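Local coordinates for protein glucosidase (Croceicoccus marinus, PDB 5Z3K) that probably hydrolyses O-glycosidic bonds as a beta-glucosidase of glycoside hydrolase family 39, at residues Arg234-Phe239 / Leu284-Ile289; Trp265-Thr268 / Lys274-Asp277; Asp279-Leu284 / Thr331-Leu336; Gly319-Glu322 / Ser326-Ala329. All coordinates share one frame; numbering follows the deposited sequence.

Contact 1 of 4, residues Arg234-Phe239 / Leu284-Ile289; sequences RDPMDF and LAAAAI
A water molecule bridges the backbones of Pro236 and Ala287, donating to Pro236 O at 2.7 Å and, over a longer reach, to Ala287 O at 3.3 Å. It ties together two neighbouring elements of the (beta/alpha)8 barrel: the turn that leads from strand 223-229 into helix 238-252, and the middle of helix 277-291. Beside the water the packing is apolar and very close. Pro236 faces the helix across two consecutive alanines, and its CA lies only 4.3 Å from Ala287 CA. Such an approach is possible because Ala286 and Ala287 present only methyl groups where the proline comes in. Pro236 CB presses on the backbone at Ala287 N, 3.5 Å away, while the ring carbon CG meets Ala286 CB at 3.8 Å. Phe239, three residues further on, reaches the same helix with CE2, which touches Ala287 CB at 3.7 Å. Its CG stands beside the backbone N and opposite the carbonyl carbon (chi1 -50°), which swings the ring to the helix and brings the water into the ring plane at its edge. On its other contacts the ring meets Trp265 edge-to-face and packs on Leu262 and Phe283. The turn itself is a type I beta turn from Asp235 to Asp238, and Asp235, salt-bridged to Arg413, caps it. Asp235 OD1 accepts from Met237 N at 3.0 Å with a fairly straight N-H angle of 161°, the donor standing well above the carboxylate plane, 54° out of it.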
# COMPACT_ATOMS: atom_id res chain seq x y z
N ARG A 234 -8.83 14.98 1.95
CA ARG A 234 -8.41 14.51 3.28
C ARG A 234 -9.42 13.52 3.87
O ARG A 234 -9.60 13.48 5.08
CB ARG A 234 -8.19 15.66 4.27
CG ARG A 234 -7.29 16.78 3.78
CD ARG A 234 -6.00 16.27 3.21
NE ARG A 234 -4.86 16.89 3.89
CZ ARG A 234 -3.98 17.69 3.30
NH1 ARG A 234 -4.08 17.96 2.01
NH2 ARG A 234 -2.99 18.19 4.01
N ASP A 235 -10.07 12.72 3.02
CA ASP A 235 -11.16 11.84 3.44
C ASP A 235 -10.67 10.39 3.36
O ASP A 235 -10.44 9.90 2.24
CB ASP A 235 -12.40 12.05 2.56
CG ASP A 235 -13.63 11.28 3.06
OD1 ASP A 235 -13.49 10.44 3.97
OD2 ASP A 235 -14.76 11.55 2.54
N PRO A 236 -10.52 9.68 4.48
CA PRO A 236 -10.00 8.30 4.41
C PRO A 236 -10.94 7.34 3.73
O PRO A 236 -10.53 6.21 3.41
CB PRO A 236 -9.77 7.93 5.89
CG PRO A 236 -10.74 8.81 6.65
CD PRO A 236 -10.78 10.11 5.87
N MSE A 237 -12.19 7.74 3.50
CA MSE A 237 -13.15 6.91 2.78
C MSE A 237 -12.82 6.80 1.28
O MSE A 237 -13.27 5.86 0.63
CB MSE A 237 -14.57 7.47 2.97
CG MSE A 237 -15.71 6.56 2.47
SE MSE A 237 -15.74 4.77 3.30
CE MSE A 237 -16.30 5.24 5.12
N ASP A 238 -12.00 7.72 0.75
CA ASP A 238 -11.81 7.82 -0.70
C ASP A 238 -11.42 6.49 -1.34
O ASP A 238 -11.87 6.16 -2.44
CB ASP A 238 -10.74 8.85 -1.04
CG ASP A 238 -11.26 10.26 -1.09
OD1 ASP A 238 -12.42 10.50 -0.66
OD2 ASP A 238 -10.47 11.14 -1.53
N PHE A 239 -10.55 5.73 -0.67
CA PHE A 239 -10.02 4.54 -1.33
C PHE A 239 -11.11 3.51 -1.58
O PHE A 239 -11.12 2.86 -2.63
CB PHE A 239 -8.86 4.01 -0.49
CG PHE A 239 -7.90 5.10 -0.17
CD1 PHE A 239 -7.06 5.61 -1.15
CD2 PHE A 239 -7.90 5.68 1.08
CE1 PHE A 239 -6.21 6.66 -0.88
CE2 PHE A 239 -7.05 6.73 1.37
CZ PHE A 239 -6.21 7.22 0.40
N LEU A 284 -4.28 7.62 8.02
CA LEU A 284 -3.88 6.37 7.38
C LEU A 284 -4.44 5.17 8.13
O LEU A 284 -4.78 4.16 7.50
CB LEU A 284 -2.36 6.31 7.23
CG LEU A 284 -1.47 5.96 8.41
CD1 LEU A 284 -1.19 4.46 8.39
CD2 LEU A 284 -0.17 6.77 8.33
N ALA A 285 -4.61 5.27 9.45
CA ALA A 285 -5.26 4.18 10.18
C ALA A 285 -6.74 4.08 9.81
O ALA A 285 -7.25 2.98 9.58
CB ALA A 285 -5.07 4.37 11.69
N ALA A 286 -7.45 5.21 9.74
CA ALA A 286 -8.85 5.16 9.33
C ALA A 286 -8.99 4.66 7.90
O ALA A 286 -9.92 3.91 7.58
CB ALA A 286 -9.52 6.53 9.49
N ALA A 287 -8.07 5.06 7.01
CA ALA A 287 -8.16 4.62 5.62
C ALA A 287 -7.99 3.11 5.50
O ALA A 287 -8.72 2.45 4.76
CB ALA A 287 -7.11 5.34 4.76
N ALA A 288 -7.00 2.56 6.21
CA ALA A 288 -6.83 1.11 6.24
C ALA A 288 -8.09 0.41 6.75
O ALA A 288 -8.51 -0.60 6.19
CB ALA A 288 -5.63 0.75 7.12
N ILE A 289 -8.71 0.94 7.82
CA ILE A 289 -9.91 0.30 8.35
C ILE A 289 -11.03 0.35 7.32
O ILE A 289 -11.70 -0.66 7.06
CB ILE A 289 -10.33 0.95 9.68
CG1 ILE A 289 -9.26 0.64 10.73
CG2 ILE A 289 -11.70 0.43 10.12
CD1 ILE A 289 -9.40 1.40 12.06
O HOH W 1 -10.73 3.65 2.44

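Contact 2 of 4, residues Trp265-Thr268 / Lys274-Asp277; sequences WSMT and KFED
Met267 and Thr268, just beyond the end of barrel strand 259-266, form the surface against which Phe275 of the following loop packs. Lys274 opens this second segment with its side chain directed away and exposed, and its backbone brings the chain round to Phe275. There the CG is wedged between the backbone N and the carbonyl carbon (chi1 48°), which brings the ring against Met267 and Thr268. Met267, a selenomethionine, runs alongside Phe275 but the other way, its extended chain bent at the selenium so that CE rests against Phe275 CB at 3.5 Å. Further along the ring, Thr268 comes in obliquely: OG1 lies 3.5 Å from Phe275 CE2, and the methyl CG2 is 3.9 Å from CD2. An alanine at Phe275 would take away the ring and is likely to open a gap beside Thr268 OG1 and CG2, which would lose their contact with this segment. Glu276 follows at the N-cap position of helix 277-291, its side chain turned outward. Asp277 then begins the helix. The loop thus joins strand 259-266 to helix 277-291, with Phe275 also lying on Asn280, Met267 on Phe283, and a salt bridge from Asp277 OD1 to Arg330 linking it to helix 329-341.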
# COMPACT_ATOMS: atom_id res chain seq x y z
N TRP A 265 -1.25 4.61 -2.19
CA TRP A 265 -2.29 5.29 -1.43
C TRP A 265 -1.63 6.00 -0.26
O TRP A 265 -0.70 5.47 0.36
CB TRP A 265 -3.38 4.33 -0.96
CG TRP A 265 -3.06 3.44 0.21
CD1 TRP A 265 -2.59 2.17 0.16
CD2 TRP A 265 -3.25 3.75 1.60
NE1 TRP A 265 -2.45 1.66 1.43
CE2 TRP A 265 -2.85 2.61 2.33
CE3 TRP A 265 -3.71 4.87 2.30
CZ2 TRP A 265 -2.90 2.56 3.73
CZ3 TRP A 265 -3.75 4.81 3.69
CH2 TRP A 265 -3.35 3.67 4.38
N SER A 266 -2.12 7.20 0.02
CA SER A 266 -1.52 8.10 1.00
C SER A 266 -2.51 9.22 1.24
O SER A 266 -3.36 9.51 0.40
CB SER A 266 -0.19 8.66 0.48
OG SER A 266 0.44 9.42 1.48
N MSE A 267 -2.38 9.88 2.39
CA MSE A 267 -3.19 11.07 2.57
C MSE A 267 -2.79 12.13 1.55
O MSE A 267 -3.65 12.85 1.06
CB MSE A 267 -3.09 11.67 3.97
CG MSE A 267 -4.06 12.84 4.12
SE MSE A 267 -4.27 13.45 5.95
CE MSE A 267 -2.86 14.74 5.98
N THR A 268 -1.50 12.23 1.24
CA THR A 268 -1.02 13.23 0.29
C THR A 268 -0.05 12.60 -0.69
O THR A 268 0.75 11.73 -0.33
CB THR A 268 -0.34 14.42 1.00
OG1 THR A 268 0.93 14.02 1.52
CG2 THR A 268 -1.21 14.96 2.14
N LYS A 274 1.48 19.81 2.85
CA LYS A 274 1.72 20.16 4.23
C LYS A 274 0.65 19.51 5.14
O LYS A 274 -0.46 19.48 4.77
CB LYS A 274 1.67 21.64 4.36
CG LYS A 274 2.42 22.20 5.52
CD LYS A 274 1.84 23.48 6.02
CE LYS A 274 2.04 23.59 7.50
NZ LYS A 274 3.45 23.54 7.91
N PHE A 275 1.05 19.00 6.29
CA PHE A 275 0.12 18.31 7.17
C PHE A 275 0.79 18.17 8.52
O PHE A 275 2.02 18.29 8.64
CB PHE A 275 -0.26 16.94 6.61
CG PHE A 275 0.93 16.13 6.17
CD1 PHE A 275 1.68 15.42 7.09
CD2 PHE A 275 1.30 16.11 4.84
CE1 PHE A 275 2.80 14.70 6.70
CE2 PHE A 275 2.42 15.39 4.43
CZ PHE A 275 3.16 14.67 5.36
N GLU A 276 -0.02 17.91 9.54
CA GLU A 276 0.51 17.51 10.83
C GLU A 276 0.77 16.01 10.83
O GLU A 276 0.00 15.23 10.25
CB GLU A 276 -0.46 17.87 11.96
CG GLU A 276 -0.79 19.35 12.06
CD GLU A 276 0.38 20.20 12.57
OE1 GLU A 276 1.31 19.64 13.20
OE2 GLU A 276 0.36 21.42 12.34
N ASP A 277 1.88 15.63 11.47
CA ASP A 277 2.21 14.22 11.67
C ASP A 277 1.03 13.43 12.22
O ASP A 277 0.67 12.37 11.70
CB ASP A 277 3.43 14.14 12.60
CG ASP A 277 3.77 12.72 13.05
OD1 ASP A 277 3.82 11.80 12.20
OD2 ASP A 277 4.01 12.53 14.27

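Contact 3 of 4, residues Asp279-Leu284 / Thr331-Leu336; sequences DNAAFL and TGAFQL
Ala281 and Ala333 face each other where two successive outer helices of the (beta/alpha)8 barrel, 277-291 and 329-341, run side by side. The segment axes approach to 8.6 Å and are nearly parallel, at a signed crossing angle of -17°. The alanine pair is the tight part. Ala333 CB lies 3.5 Å from Ala281 O and 3.8 Å from Ala281 CB, so one methyl rests on the other helix's backbone and methyl together, and the two CA atoms are 5.5 Å apart. One turn later the packing relaxes. Leu284 bridges the greater separation, its CG set between the backbone N and the carbonyl carbon (chi1 78°), which turns the isobutyl group to the neighbouring helix. Even so, CD1 comes no nearer than 4.1 Å to Phe334 N, and CG stands 4.3 Å from Ala333 CB. The ring of Phe334 meets His24. Behind helix 277-291 the beta-sheet domain closes in, Ser375 OG bonding to Ala282 O. The more open side belongs to the partly exposed Gln335, whose OE1 pairs with Asn48. Its amide folds back on its own helix: NE2 donates to Thr331 O at 3.2 Å from above the carbonyl plane, while Gln335 N reaches that same oxygen from the opposite face.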
# COMPACT_ATOMS: atom_id res chain seq x y z
N ASP A 279 -2.27 14.16 12.44
CA ASP A 279 -3.43 14.12 11.54
C ASP A 279 -3.26 13.01 10.51
O ASP A 279 -4.19 12.23 10.25
CB ASP A 279 -3.59 15.46 10.82
CG ASP A 279 -4.04 16.58 11.74
OD1 ASP A 279 -4.40 16.30 12.89
OD2 ASP A 279 -4.02 17.74 11.29
N ASN A 280 -2.08 12.96 9.90
CA ASN A 280 -1.80 11.98 8.85
C ASN A 280 -1.85 10.56 9.40
O ASN A 280 -2.41 9.66 8.77
CB ASN A 280 -0.41 12.28 8.26
CG ASN A 280 -0.16 11.57 6.93
OD1 ASN A 280 -0.33 10.35 6.82
ND2 ASN A 280 0.27 12.32 5.92
N ALA A 281 -1.28 10.35 10.60
CA ALA A 281 -1.33 9.05 11.26
C ALA A 281 -2.77 8.58 11.45
O ALA A 281 -3.11 7.43 11.14
CB ALA A 281 -0.63 9.14 12.62
N ALA A 282 -3.63 9.46 11.96
CA ALA A 282 -5.03 9.07 12.16
C ALA A 282 -5.70 8.80 10.82
O ALA A 282 -6.52 7.88 10.70
CB ALA A 282 -5.78 10.15 12.94
N PHE A 283 -5.36 9.59 9.80
CA PHE A 283 -5.92 9.37 8.47
C PHE A 283 -5.56 7.98 7.95
O PHE A 283 -6.43 7.25 7.46
CB PHE A 283 -5.42 10.44 7.49
CG PHE A 283 -5.89 10.24 6.06
CD1 PHE A 283 -5.24 9.34 5.21
CD2 PHE A 283 -6.98 10.95 5.57
CE1 PHE A 283 -5.69 9.16 3.88
CE2 PHE A 283 -7.42 10.79 4.26
CZ PHE A 283 -6.78 9.89 3.41
N LEU A 284 -4.28 7.62 8.02
CA LEU A 284 -3.88 6.37 7.38
C LEU A 284 -4.44 5.17 8.13
O LEU A 284 -4.78 4.16 7.50
CB LEU A 284 -2.36 6.31 7.23
CG LEU A 284 -1.47 5.96 8.41
CD1 LEU A 284 -1.19 4.46 8.39
CD2 LEU A 284 -0.17 6.77 8.33
N THR A 331 4.64 6.66 11.70
CA THR A 331 5.25 5.34 11.74
C THR A 331 4.62 4.50 12.83
O THR A 331 4.55 3.27 12.71
CB THR A 331 6.77 5.44 11.93
OG1 THR A 331 7.08 6.06 13.18
CG2 THR A 331 7.41 6.26 10.81
N GLY A 332 4.15 5.13 13.91
CA GLY A 332 3.47 4.37 14.94
C GLY A 332 2.16 3.80 14.42
O GLY A 332 1.90 2.61 14.57
N ALA A 333 1.35 4.64 13.78
CA ALA A 333 0.09 4.16 13.21
C ALA A 333 0.34 3.09 12.16
O ALA A 333 -0.41 2.11 12.07
CB ALA A 333 -0.71 5.32 12.62
N PHE A 334 1.40 3.25 11.37
CA PHE A 334 1.72 2.26 10.34
C PHE A 334 1.94 0.88 10.96
O PHE A 334 1.44 -0.12 10.44
CB PHE A 334 2.95 2.71 9.56
CG PHE A 334 3.34 1.78 8.43
CD1 PHE A 334 2.68 1.83 7.21
CD2 PHE A 334 4.38 0.88 8.60
CE1 PHE A 334 3.06 0.98 6.17
CE2 PHE A 334 4.76 0.02 7.56
CZ PHE A 334 4.09 0.08 6.35
N GLN A 335 2.67 0.81 12.08
CA GLN A 335 2.90 -0.47 12.73
C GLN A 335 1.62 -1.02 13.36
O GLN A 335 1.33 -2.22 13.23
CB GLN A 335 3.99 -0.33 13.80
CG GLN A 335 5.38 -0.04 13.23
CD GLN A 335 6.38 0.31 14.32
OE1 GLN A 335 6.96 -0.57 14.95
NE2 GLN A 335 6.57 1.60 14.55
N LEU A 336 0.85 -0.18 14.05
CA LEU A 336 -0.36 -0.69 14.71
C LEU A 336 -1.37 -1.19 13.69
O LEU A 336 -2.07 -2.18 13.93
CB LEU A 336 -0.98 0.38 15.59
CG LEU A 336 -0.09 1.04 16.64
CD1 LEU A 336 -0.96 1.92 17.52
CD2 LEU A 336 0.67 0.02 17.47

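Contact 4 of 4, residues Gly319-Glu322 / Ser326-Ala329; sequences GIFE and SQNA
Glu322 and Asn328 meet across the mouth of a short turn in the loop that runs from strand 314-315 into barrel helix 329-341, with Asn328 as the N-cap. Glu322 can be followed outward. Its backbone N first donates to Ser326 O at 3.1 Å, closing the turn. CB then lies against Ser326 OG at 3.3 Å and CG against the same oxygen at 3.4 Å, while that hydroxyl is hydrogen-bonded to Asp324. A bend at chi2 (-66°) brings CD to 3.8 Å from Asn328 ND2, and the tip, OE2, accepts from ND2 at 3.0 Å on its anti side. The carboxylate and amide planes stand almost perpendicular, 88° apart. Arg330 adds a long, weak ion pair to OE2. The other N-H of the amide goes to Ile320 O, so both hydrogens of one nitrogen are used, while OD1 caps a backbone N at the start of the helix. A leucine in place of Asn328 would probably leave Ile320 O and Glu322 OE2 without their shared donor and the helix end without its side-chain cap. Asn328 ND2 reaches Ile320 O at 2.8 Å, nearly along the C=O axis.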
# COMPACT_ATOMS: atom_id res chain seq x y z
N GLY A 319 7.05 10.23 2.44
CA GLY A 319 7.83 9.33 3.28
C GLY A 319 7.50 9.58 4.75
O GLY A 319 7.69 10.70 5.25
N ILE A 320 7.00 8.55 5.45
CA ILE A 320 6.46 8.79 6.78
C ILE A 320 7.52 8.83 7.87
O ILE A 320 7.25 9.35 8.96
CB ILE A 320 5.37 7.76 7.16
CG1 ILE A 320 5.92 6.33 7.12
CG2 ILE A 320 4.15 7.94 6.27
CD1 ILE A 320 4.94 5.29 7.68
N PHE A 321 8.72 8.32 7.62
CA PHE A 321 9.78 8.40 8.62
C PHE A 321 10.45 9.77 8.58
O PHE A 321 10.43 10.47 7.57
CB PHE A 321 10.84 7.33 8.38
CG PHE A 321 10.37 5.93 8.67
CD1 PHE A 321 9.56 5.25 7.77
CD2 PHE A 321 10.76 5.28 9.83
CE1 PHE A 321 9.12 3.97 8.04
CE2 PHE A 321 10.33 4.00 10.12
CZ PHE A 321 9.51 3.34 9.22
N GLU A 322 11.07 10.15 9.70
CA GLU A 322 11.89 11.35 9.68
C GLU A 322 13.09 11.16 8.76
O GLU A 322 13.50 10.03 8.48
CB GLU A 322 12.37 11.70 11.09
CG GLU A 322 11.24 11.93 12.09
CD GLU A 322 10.41 13.15 11.75
OE1 GLU A 322 10.98 14.20 11.41
OE2 GLU A 322 9.18 13.06 11.83
N SER A 326 14.17 8.18 12.12
CA SER A 326 13.50 8.07 13.42
C SER A 326 11.98 8.09 13.24
O SER A 326 11.46 8.35 12.15
CB SER A 326 13.97 9.18 14.36
OG SER A 326 13.70 10.46 13.83
N GLN A 327 11.27 7.81 14.33
CA GLN A 327 9.86 7.46 14.29
C GLN A 327 8.99 8.58 14.83
O GLN A 327 9.45 9.54 15.45
CB GLN A 327 9.62 6.16 15.06
CG GLN A 327 10.13 4.96 14.30
CD GLN A 327 10.11 3.70 15.10
OE1 GLN A 327 9.14 3.42 15.82
NE2 GLN A 327 11.17 2.92 15.00
N ASN A 328 7.69 8.44 14.57
CA ASN A 328 6.74 9.50 14.87
C ASN A 328 5.35 8.87 14.93
O ASN A 328 5.21 7.65 14.99
CB ASN A 328 6.84 10.61 13.81
CG ASN A 328 6.73 10.07 12.40
OD1 ASN A 328 6.02 9.09 12.17
ND2 ASN A 328 7.48 10.67 11.46
N ALA A 329 4.31 9.71 14.91
CA ALA A 329 2.96 9.18 14.98
C ALA A 329 2.59 8.42 13.71
O ALA A 329 1.88 7.41 13.78
CB ALA A 329 1.95 10.31 15.24

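In the fold
Contacts 1, 2 and 3 all gather round helix 277-291: contact 1 joins it to the turn before helix 238-252, contact 2 concerns the loop that leads into it, and contact 3 sets it beside helix 329-341. Contacts 1 and 3 are buried and rely on alanines for close backbone approach; their ranges overlap at Leu284, whose side chain serves contact 3 alone of the two, and Phe283 runs between them. Contact 2 is also mostly buried, but larger side chains fill it, a selenomethionine and a threonine meeting an aromatic ring. Contact 4 lies further from the centre, partly exposed, and is held by hydrogen bonds. It nests within the loop closed by contact 3 and is tied to contact 2 by Asp277 OD2 and Ala329 N.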